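Local structure of HD-GYP domain-containing protein (Bdellovibrio bacteriovorus, 3TM8) at residues A[168-173]-A[283-288]; A[202-207]-A[255-260]; A[216-221]-A[227-232]. The protein is an unconventional HD-GYP family protein with a two-iron centre, probably related in function to phosphodiesterases that break down cyclic di-GMP. One frame throughout, in Å; residues are numbered along the deposited sequence.

How the contacts relate
The three contacts are nested along the chain: contact 3 (216-221 with 227-232) lies inside the loop closed by contact 2 (202-207 with 255-260), which lies inside that closed by contact 1 (168-173 with 283-288). All belong to the helical HD domain. Contact 1 joins helices 167-185 and 276-293, contact 2 brings the loop after helix 190-202 to the end of helix 248-256, and contact 3 folds that same loop, further on, against helix 223-240. Their centres are about 11 Å (1 to 2), 13 Å (2 to 3) and 16 Å (1 to 3) apart. Contacts 1 and 2 share one iron, contacts 2 and 3 the other, so distant parts of the chain complete a single two-metal site.

Contact 1: A[168-173]-A[283-288]; sequences SHHGVT and SANAMD. With FE (Fe (III) ion), chain D; DMS (dimethyl sulfoxide), chain F; PO4 (phosphate ion), chain C.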
loop_
_atom_site.group_PDB
_atom_site.type_symbol
_atom_site.label_atom_id
_atom_site.label_comp_id
_atom_site.label_asym_id
_atom_site.label_seq_id
_atom_site.Cartn_x
_atom_site.Cartn_y
_atom_site.Cartn_z
ATOM N N SER A 168 -3.193 3.432 -2.108
ATOM C CA SER A 168 -2.094 2.594 -2.557
ATOM C C SER A 168 -0.959 2.583 -1.530
ATOM O O SER A 168 -0.413 1.528 -1.215
ATOM C CB SER A 168 -1.610 3.004 -3.938
ATOM O OG SER A 168 -1.269 4.368 -3.940
ATOM N N HIS A 169 -0.612 3.746 -0.984
ATOM C CA HIS A 169 0.393 3.779 0.080
ATOM C C HIS A 169 -0.112 2.965 1.292
ATOM O O HIS A 169 0.614 2.153 1.877
ATOM C CB HIS A 169 0.712 5.230 0.438
ATOM C CG HIS A 169 1.809 5.408 1.442
ATOM N ND1 HIS A 169 2.788 6.367 1.292
ATOM C CD2 HIS A 169 2.058 4.799 2.623
ATOM C CE1 HIS A 169 3.602 6.331 2.331
ATOM N NE2 HIS A 169 3.186 5.382 3.151
ATOM N N HIS A 170 -1.375 3.171 1.641
ATOM C CA HIS A 170 -2.011 2.453 2.744
ATOM C C HIS A 170 -1.991 0.935 2.497
ATOM O O HIS A 170 -1.743 0.149 3.414
ATOM C CB HIS A 170 -3.423 3.032 2.927
ATOM C CG HIS A 170 -4.377 2.182 3.711
ATOM N ND1 HIS A 170 -4.278 1.978 5.074
ATOM C CD2 HIS A 170 -5.507 1.544 3.321
ATOM C CE1 HIS A 170 -5.298 1.240 5.480
ATOM N NE2 HIS A 170 -6.057 0.961 4.438
ATOM N N GLY A 171 -2.188 0.511 1.247
ATOM C CA GLY A 171 -2.076 -0.901 0.917
ATOM C C GLY A 171 -0.676 -1.431 1.188
ATOM O O GLY A 171 -0.506 -2.531 1.730
ATOM N N VAL A 172 0.347 -0.668 0.819
ATOM C CA VAL A 172 1.705 -1.121 1.112
ATOM C C VAL A 172 1.925 -1.244 2.628
ATOM O O VAL A 172 2.475 -2.233 3.117
ATOM C CB VAL A 172 2.784 -0.213 0.478
ATOM C CG1 VAL A 172 4.168 -0.770 0.779
ATOM C CG2 VAL A 172 2.570 -0.084 -1.040
ATOM N N THR A 173 1.447 -0.257 3.377
ATOM C CA THR A 173 1.607 -0.287 4.822
ATOM C C THR A 173 0.900 -1.489 5.434
ATOM O O THR A 173 1.473 -2.201 6.257
ATOM C CB THR A 173 1.100 1.011 5.458
ATOM O OG1 THR A 173 1.961 2.068 5.036
ATOM C CG2 THR A 173 1.151 0.913 6.975
ATOM N N SER A 283 -7.206 -7.156 10.763
ATOM C CA SER A 283 -6.528 -6.645 11.950
ATOM C C SER A 283 -5.467 -5.597 11.606
ATOM O O SER A 283 -5.409 -4.533 12.226
ATOM C CB SER A 283 -5.891 -7.790 12.747
ATOM O OG SER A 283 -6.862 -8.750 13.135
ATOM N N ALA A 284 -4.624 -5.906 10.625
ATOM C CA ALA A 284 -3.573 -4.989 10.207
ATOM C C ALA A 284 -4.161 -3.688 9.667
ATOM O O ALA A 284 -3.669 -2.599 9.975
ATOM C CB ALA A 284 -2.692 -5.641 9.158
ATOM N N ASN A 285 -5.222 -3.805 8.874
ATOM C CA ASN A 285 -5.890 -2.627 8.367
ATOM C C ASN A 285 -6.460 -1.762 9.474
ATOM O O ASN A 285 -6.338 -0.541 9.434
ATOM C CB ASN A 285 -7.019 -3.007 7.431
ATOM C CG ASN A 285 -7.730 -1.808 6.929
ATOM O OD1 ASN A 285 -7.164 -1.050 6.153
ATOM N ND2 ASN A 285 -8.951 -1.580 7.398
ATOM N N ALA A 286 -7.113 -2.386 10.450
ATOM C CA ALA A 286 -7.769 -1.627 11.501
ATOM C C ALA A 286 -6.736 -0.773 12.223
ATOM O O ALA A 286 -7.006 0.374 12.591
ATOM C CB ALA A 286 -8.474 -2.564 12.465
ATOM N N MET A 287 -5.544 -1.331 12.421
ATOM C CA MET A 287 -4.468 -0.583 13.062
ATOM C C MET A 287 -3.998 0.608 12.206
ATOM O O MET A 287 -3.870 1.716 12.717
ATOM C CB MET A 287 -3.317 -1.512 13.477
ATOM C CG MET A 287 -3.714 -2.501 14.583
ATOM S SD MET A 287 -3.882 -1.777 16.233
ATOM C CE MET A 287 -2.166 -1.766 16.742
ATOM N N ASP A 288 -3.759 0.404 10.910
ATOM C CA ASP A 288 -3.310 1.529 10.094
ATOM C C ASP A 288 -4.410 2.557 9.881
ATOM O O ASP A 288 -4.117 3.747 9.762
ATOM C CB ASP A 288 -2.720 1.121 8.745
ATOM C CG ASP A 288 -2.029 2.289 8.054
ATOM O OD1 ASP A 288 -1.212 2.955 8.720
ATOM O OD2 ASP A 288 -2.310 2.568 6.869
HETATM FE FE FE D . -7.892 -0.122 4.371
HETATM S S DMS F . 2.774 5.006 7.286
HETATM O O DMS F . 1.800 4.516 5.900
HETATM C C1 DMS F . 1.927 4.454 8.791
HETATM C C2 DMS F . 4.194 3.897 7.353
HETATM P P PO4 C . -10.414 1.563 5.280
HETATM O O1 PO4 C . -10.882 2.976 5.518
HETATM O O2 PO4 C . -8.910 1.466 5.188
HETATM O O3 PO4 C . -10.774 0.667 6.489
HETATM O O4 PO4 C . -11.136 0.976 4.086
HETATM O O HOH W 1 -9.455 -1.312 4.548
#
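His-170, on helix 167-185, meets two residues of helix 276-293 through the edge of its imidazole: Asp-288 at one nitrogen and Asn-285, by way of an iron, at the other. The helix axes stay 10.3 Å apart and run at 125° to each other, and side chains, not backbone, span the gap. Asp-288 extends from its helix in the opposite direction to His-170, and the two slide past one another with ring and carboxylate nearly coplanar. His-170 ND1 donates to Asp-288 OD2 over 2.7 Å, almost straight (166°) and in the ring plane, using the anti lone pair of that oxygen.

The other nitrogen, NE2 of His-170, binds the iron at 2.1 Å. Asn-285 OD1 binds the same ion, also at 2.1 Å; with CG anti to the backbone N (chi1 179°), it reaches the metal from the second helix. The side chains cross at about a right angle, with the amide plane steeply tilted to the imidazole. His-203 and Asp-204 supply the remaining protein ligands, and water 1 and a phosphate oxygen complete the shell. The amide is fixed at its other end too, because Asn-285 ND2 donates to phosphate O3 over 3.0 Å.

Beyond Asp-288 the fit is less close, though still buried: Thr-173 offers its methyl, CG2, to Asp-288 OD1 at 3.6 Å, while its hydroxyl OG1 donates to the oxygen of a dimethyl sulfoxide molecule, probably from the crystallisation liquor, at 2.6 Å. Asp-288 OD1 has a further partner in Thr-292, one turn along its own helix.

The carboxylate behind ND1 fixes the rotation of the His-170 ring and would be expected to make NE2 a stronger electron donor to the iron, with Asp-288 acting as a second-shell residue.

Contact 2: A[202-207]-A[255-260]; sequences LHDYGH and GQHEET. With FE (Fe (III) ion), chain E; FE (Fe (III) ion), chain D; PO4 (phosphate ion), chain C.
His-203 and His-257 both hold CG between the backbone N and the carbonyl carbon (chi1 79° and 73°), a rotamer that swings each imidazole toward the opposite segment and the metals. The rings meet in a T-shaped stack: the CD2 edge of His-203 points at the face of His-257, with centroids 4.8 Å apart and planes at 81°. Each ring is held from behind at ND1, His-203 by the carbonyl oxygen of Ala-200 and His-257 by Ile-253, which leaves both NE2 atoms directed at iron.

They serve different ions. His-203 NE2 binds one iron at 2.3 Å and His-257 NE2 the other at 2.2 Å. Asp-204 links the two, OD2 to the first and OD1 to the second, its carboxylate standing steeply to the His-257 ring. Glu-258, its chain bent at chi2, brings OE2 to the second iron at 2.2 Å. A phosphate also spans the pair, and His-207 NE2 donates to its O4 over 2.8 Å.

Water 1 bridges the irons, 2.0 Å from the first and 1.9 Å from the second. Beside a bound phosphate, such a doubly coordinated oxygen is consistent with metal-assisted attack on a phosphodiester.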
loop_
_atom_site.group_PDB
_atom_site.type_symbol
_atom_site.label_atom_id
_atom_site.label_comp_id
_atom_site.label_asym_id
_atom_site.label_seq_id
_atom_site.Cartn_x
_atom_site.Cartn_y
_atom_site.Cartn_z
ATOM N N LEU A 202 -3.735 -4.707 -2.423
ATOM C CA LEU A 202 -4.880 -4.344 -3.241
ATOM C C LEU A 202 -6.178 -4.185 -2.456
ATOM O O LEU A 202 -7.226 -3.947 -3.057
ATOM C CB LEU A 202 -5.074 -5.390 -4.337
ATOM C CG LEU A 202 -3.893 -5.637 -5.289
ATOM C CD1 LEU A 202 -4.220 -6.782 -6.239
ATOM C CD2 LEU A 202 -3.542 -4.365 -6.070
ATOM N N HIS A 203 -6.111 -4.304 -1.129
ATOM C CA HIS A 203 -7.326 -4.541 -0.354
ATOM C C HIS A 203 -8.395 -3.471 -0.535
ATOM O O HIS A 203 -9.588 -3.781 -0.522
ATOM C CB HIS A 203 -7.031 -4.789 1.134
ATOM C CG HIS A 203 -6.764 -3.550 1.934
ATOM N ND1 HIS A 203 -5.525 -2.943 1.996
ATOM C CD2 HIS A 203 -7.586 -2.807 2.714
ATOM C CE1 HIS A 203 -5.597 -1.882 2.784
ATOM N NE2 HIS A 203 -6.834 -1.785 3.242
ATOM N N ASP A 204 -7.974 -2.217 -0.709
ATOM C CA ASP A 204 -8.908 -1.093 -0.768
ATOM C C ASP A 204 -9.232 -0.640 -2.180
ATOM O O ASP A 204 -9.600 0.515 -2.413
ATOM C CB ASP A 204 -8.410 0.064 0.100
ATOM C CG ASP A 204 -8.924 -0.025 1.529
ATOM O OD1 ASP A 204 -9.960 -0.697 1.741
ATOM O OD2 ASP A 204 -8.296 0.574 2.436
ATOM N N TYR A 205 -9.140 -1.569 -3.123
ATOM C CA TYR A 205 -9.536 -1.299 -4.499
ATOM C C TYR A 205 -10.925 -0.648 -4.591
ATOM O O TYR A 205 -11.170 0.210 -5.447
ATOM C CB TYR A 205 -9.493 -2.593 -5.311
ATOM C CG TYR A 205 -9.990 -2.441 -6.726
ATOM C CD1 TYR A 205 -9.509 -1.429 -7.556
ATOM C CD2 TYR A 205 -10.949 -3.305 -7.231
ATOM C CE1 TYR A 205 -9.971 -1.300 -8.864
ATOM C CE2 TYR A 205 -11.419 -3.177 -8.516
ATOM C CZ TYR A 205 -10.931 -2.177 -9.329
ATOM O OH TYR A 205 -11.420 -2.081 -10.606
ATOM N N GLY A 206 -11.835 -1.038 -3.701
ATOM C CA GLY A 206 -13.175 -0.477 -3.705
ATOM C C GLY A 206 -13.238 1.026 -3.495
ATOM O O GLY A 206 -14.247 1.656 -3.842
ATOM N N HIS A 207 -12.190 1.602 -2.910
ATOM C CA HIS A 207 -12.143 3.051 -2.697
ATOM C C HIS A 207 -11.576 3.809 -3.899
ATOM O O HIS A 207 -11.540 5.031 -3.876
ATOM C CB HIS A 207 -11.268 3.433 -1.491
ATOM C CG HIS A 207 -11.825 3.065 -0.149
ATOM N ND1 HIS A 207 -13.111 3.367 0.252
ATOM C CD2 HIS A 207 -11.223 2.497 0.923
ATOM C CE1 HIS A 207 -13.288 2.958 1.496
ATOM N NE2 HIS A 207 -12.155 2.434 1.931
ATOM N N GLY A 255 -12.731 -8.462 -0.517
ATOM C CA GLY A 255 -14.121 -8.481 -0.104
ATOM C C GLY A 255 -14.376 -8.639 1.382
ATOM O O GLY A 255 -15.428 -8.224 1.861
ATOM N N GLN A 256 -13.438 -9.240 2.115
ATOM C CA GLN A 256 -13.701 -9.616 3.512
ATOM C C GLN A 256 -12.905 -8.819 4.542
ATOM O O GLN A 256 -13.035 -9.053 5.743
ATOM C CB GLN A 256 -13.437 -11.114 3.740
ATOM C CG GLN A 256 -14.248 -12.048 2.874
ATOM C CD GLN A 256 -13.832 -13.503 3.069
ATOM O OE1 GLN A 256 -12.972 -13.809 3.897
ATOM N NE2 GLN A 256 -14.438 -14.403 2.306
ATOM N N HIS A 257 -12.064 -7.894 4.090
ATOM C CA HIS A 257 -11.107 -7.287 5.010
ATOM C C HIS A 257 -11.732 -6.318 6.015
ATOM O O HIS A 257 -11.047 -5.875 6.931
ATOM C CB HIS A 257 -10.006 -6.565 4.238
ATOM C CG HIS A 257 -10.470 -5.285 3.613
ATOM N ND1 HIS A 257 -10.957 -5.214 2.325
ATOM C CD2 HIS A 257 -10.570 -4.032 4.119
ATOM C CE1 HIS A 257 -11.315 -3.967 2.057
ATOM N NE2 HIS A 257 -11.094 -3.232 3.132
ATOM N N GLU A 258 -13.003 -5.955 5.826
ATOM C CA GLU A 258 -13.699 -5.118 6.810
ATOM C C GLU A 258 -14.554 -5.957 7.756
ATOM O O GLU A 258 -15.256 -5.421 8.614
ATOM C CB GLU A 258 -14.569 -4.060 6.135
ATOM C CG GLU A 258 -13.791 -3.057 5.300
ATOM C CD GLU A 258 -12.817 -2.202 6.100
ATOM O OE1 GLU A 258 -12.771 -2.294 7.344
ATOM O OE2 GLU A 258 -12.091 -1.418 5.465
ATOM N N GLU A 259 -14.502 -7.276 7.607
ATOM C CA GLU A 259 -15.269 -8.148 8.478
ATOM C C GLU A 259 -14.584 -8.256 9.829
ATOM O O GLU A 259 -13.362 -8.151 9.927
ATOM C CB GLU A 259 -15.469 -9.520 7.835
ATOM C CG GLU A 259 -16.254 -9.464 6.532
ATOM C CD GLU A 259 -17.491 -8.574 6.627
ATOM O OE1 GLU A 259 -18.393 -8.877 7.441
ATOM O OE2 GLU A 259 -17.568 -7.573 5.881
ATOM N N THR A 260 -15.388 -8.450 10.870
ATOM C CA THR A 260 -14.883 -8.531 12.232
ATOM C C THR A 260 -15.283 -9.877 12.804
ATOM O O THR A 260 -16.229 -10.500 12.326
ATOM C CB THR A 260 -15.450 -7.393 13.104
ATOM O OG1 THR A 260 -16.880 -7.478 13.125
ATOM C CG2 THR A 260 -15.044 -6.042 12.541
HETATM FE FE FE E . -11.075 -1.060 3.538
HETATM FE FE FE D . -7.892 -0.122 4.371
HETATM P P PO4 C . -10.414 1.563 5.280
HETATM O O1 PO4 C . -10.882 2.976 5.518
HETATM O O2 PO4 C . -8.910 1.466 5.188
HETATM O O3 PO4 C . -10.774 0.667 6.489
HETATM O O4 PO4 C . -11.136 0.976 4.086
HETATM O O HOH W 1 -9.455 -1.312 4.548
#

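Contact 3: A[216-221]-A[227-232]; sequences QPLDSM and ALWKKH. With FE (Fe (III) ion), chain E; PO4 (phosphate ion), chain C.
Trp-229 and Leu-218 bury most of the surface between helix 223-240 and the loop that precedes it, and Met-221 adds a smaller share. Leu-218 arrives over one face of the indole, its side chain crossing the tryptophan at about a right angle. CD2 makes a CH-pi contact, 3.5 Å from the centroid of the five-membered ring and only 9° from its normal; the other branch, CD1, sits above the rim of the six-membered ring, 3.5 Å from Trp-229 CZ2. Leu-218 also touches Arg-289 of helix 276-293.

Met-221 lies on the same side of the indole plane, displaced toward CB. Its SD lies 4.3 Å from Trp-229 CB and 5.3 Å from the centroid of the five-membered ring, an oblique Met-aromatic contact at the root of the indole.

Trp-229 has CG anti to the backbone N (chi1 -177°), which lays the indole out from the helix toward the bound phosphate. Its NE1 donates to phosphate O1 at 3.0 Å in a virtually straight bond. On the opposite face His-232 CE1 lies above the rim, so the indole has a leucine on one side and a metal ligand on the other. Trp-229 also steers that ligand through its backbone: its carbonyl oxygen accepts from His-232 ND1 at 2.6 Å, in the carbonyl plane, as well as from the backbone N of the same residue. The ring is thereby turned to present NE2 to the iron at 2.2 Å, where Asp-204, His-257 and Glu-258 are the other protein ligands.

A metal-binding histidine on a helix is a feature of HD-domain sites; in this protein Trp-229, three residues earlier, adds a donor to the phosphate, which may occupy part of the substrate site.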
loop_
_atom_site.group_PDB
_atom_site.type_symbol
_atom_site.label_atom_id
_atom_site.label_comp_id
_atom_site.label_asym_id
_atom_site.label_seq_id
_atom_site.Cartn_x
_atom_site.Cartn_y
_atom_site.Cartn_z
ATOM N N GLN A 216 -10.742 10.611 7.896
ATOM C CA GLN A 216 -11.621 11.035 8.978
ATOM C C GLN A 216 -12.024 9.786 9.763
ATOM O O GLN A 216 -12.007 8.681 9.218
ATOM C CB GLN A 216 -12.850 11.752 8.424
ATOM C CG GLN A 216 -13.728 10.886 7.546
ATOM C CD GLN A 216 -14.916 11.643 6.970
ATOM O OE1 GLN A 216 -15.637 12.336 7.690
ATOM N NE2 GLN A 216 -15.134 11.501 5.670
ATOM N N PRO A 217 -12.367 9.948 11.049
ATOM C CA PRO A 217 -12.776 8.775 11.831
ATOM C C PRO A 217 -14.112 8.206 11.359
ATOM O O PRO A 217 -15.046 8.976 11.112
ATOM C CB PRO A 217 -12.896 9.323 13.260
ATOM C CG PRO A 217 -12.067 10.579 13.260
ATOM C CD PRO A 217 -12.243 11.155 11.884
ATOM N N LEU A 218 -14.202 6.880 11.234
ATOM C CA LEU A 218 -15.449 6.236 10.814
ATOM C C LEU A 218 -16.624 6.630 11.701
ATOM O O LEU A 218 -17.729 6.855 11.213
ATOM C CB LEU A 218 -15.321 4.708 10.804
ATOM C CG LEU A 218 -14.320 4.128 9.808
ATOM C CD1 LEU A 218 -14.338 2.606 9.867
ATOM C CD2 LEU A 218 -14.597 4.616 8.392
ATOM N N ASP A 219 -16.384 6.719 13.004
ATOM C CA ASP A 219 -17.473 6.951 13.947
ATOM C C ASP A 219 -17.952 8.399 14.026
ATOM O O ASP A 219 -18.898 8.703 14.751
ATOM C CB ASP A 219 -17.120 6.402 15.334
ATOM C CG ASP A 219 -17.112 4.884 15.364
ATOM O OD1 ASP A 219 -17.891 4.279 14.596
ATOM O OD2 ASP A 219 -16.332 4.298 16.142
ATOM N N SER A 220 -17.311 9.289 13.281
ATOM C CA SER A 220 -17.805 10.659 13.171
ATOM C C SER A 220 -18.129 11.050 11.724
ATOM O O SER A 220 -18.475 12.195 11.448
ATOM C CB SER A 220 -16.846 11.657 13.832
ATOM O OG SER A 220 -15.505 11.414 13.465
ATOM N N MET A 221 -18.038 10.094 10.804
ATOM C CA MET A 221 -18.494 10.326 9.440
ATOM C C MET A 221 -19.979 10.637 9.409
ATOM O O MET A 221 -20.746 10.116 10.217
ATOM C CB MET A 221 -18.261 9.093 8.574
ATOM C CG MET A 221 -16.864 8.973 8.029
ATOM S SD MET A 221 -16.699 7.506 6.994
ATOM C CE MET A 221 -14.970 7.635 6.547
ATOM N N ALA A 227 -22.265 5.239 4.950
ATOM C CA ALA A 227 -22.977 4.331 4.067
ATOM C C ALA A 227 -22.131 4.043 2.832
ATOM O O ALA A 227 -22.048 2.902 2.373
ATOM C CB ALA A 227 -24.326 4.922 3.674
ATOM N N LEU A 228 -21.506 5.080 2.290
ATOM C CA LEU A 228 -20.638 4.911 1.132
ATOM C C LEU A 228 -19.453 4.020 1.505
ATOM O O LEU A 228 -19.129 3.073 0.799
ATOM C CB LEU A 228 -20.158 6.270 0.621
ATOM C CG LEU A 228 -19.275 6.281 -0.627
ATOM C CD1 LEU A 228 -19.944 5.549 -1.785
ATOM C CD2 LEU A 228 -18.944 7.717 -1.007
ATOM N N TRP A 229 -18.822 4.319 2.634
ATOM C CA TRP A 229 -17.701 3.520 3.114
ATOM C C TRP A 229 -18.052 2.024 3.223
ATOM O O TRP A 229 -17.272 1.164 2.802
ATOM C CB TRP A 229 -17.203 4.077 4.457
ATOM C CG TRP A 229 -16.008 3.355 4.988
ATOM C CD1 TRP A 229 -14.692 3.674 4.780
ATOM C CD2 TRP A 229 -16.013 2.186 5.812
ATOM N NE1 TRP A 229 -13.884 2.780 5.430
ATOM C CE2 TRP A 229 -14.665 1.850 6.065
ATOM C CE3 TRP A 229 -17.024 1.387 6.354
ATOM C CZ2 TRP A 229 -14.306 0.753 6.845
ATOM C CZ3 TRP A 229 -16.667 0.299 7.128
ATOM C CH2 TRP A 229 -15.318 -0.011 7.365
ATOM N N LYS A 230 -19.230 1.706 3.752
ATOM C CA LYS A 230 -19.587 0.301 3.943
ATOM C C LYS A 230 -19.657 -0.498 2.642
ATOM O O LYS A 230 -19.537 -1.722 2.660
ATOM C CB LYS A 230 -20.899 0.159 4.720
ATOM C CG LYS A 230 -20.763 0.498 6.196
ATOM C CD LYS A 230 -22.088 0.356 6.930
ATOM C CE LYS A 230 -21.946 0.752 8.391
ATOM N NZ LYS A 230 -23.261 0.782 9.086
ATOM N N LYS A 231 -19.873 0.187 1.523
ATOM C CA LYS A 231 -19.969 -0.489 0.229
ATOM C C LYS A 231 -18.630 -0.956 -0.354
ATOM O O LYS A 231 -18.605 -1.819 -1.234
ATOM C CB LYS A 231 -20.662 0.418 -0.790
ATOM C CG LYS A 231 -22.100 0.778 -0.431
ATOM C CD LYS A 231 -22.701 1.731 -1.459
ATOM C CE LYS A 231 -24.217 1.845 -1.324
ATOM N NZ LYS A 231 -24.653 2.388 -0.005
ATOM N N HIS A 232 -17.518 -0.386 0.102
ATOM C CA HIS A 232 -16.266 -0.583 -0.641
ATOM C C HIS A 232 -15.743 -2.032 -0.765
ATOM O O HIS A 232 -15.259 -2.415 -1.832
ATOM C CB HIS A 232 -15.165 0.414 -0.223
ATOM C CG HIS A 232 -14.403 0.024 1.004
ATOM N ND1 HIS A 232 -14.838 0.331 2.275
ATOM C CD2 HIS A 232 -13.206 -0.592 1.153
ATOM C CE1 HIS A 232 -13.953 -0.107 3.155
ATOM N NE2 HIS A 232 -12.959 -0.679 2.501
HETATM FE FE FE E . -11.075 -1.060 3.538
HETATM P P PO4 C . -10.414 1.563 5.280
HETATM O O1 PO4 C . -10.882 2.976 5.518
HETATM O O2 PO4 C . -8.910 1.466 5.188
HETATM O O3 PO4 C . -10.774 0.667 6.489
HETATM O O4 PO4 C . -11.136 0.976 4.086
HETATM O O HOH W 1 -9.455 -1.312 4.548
#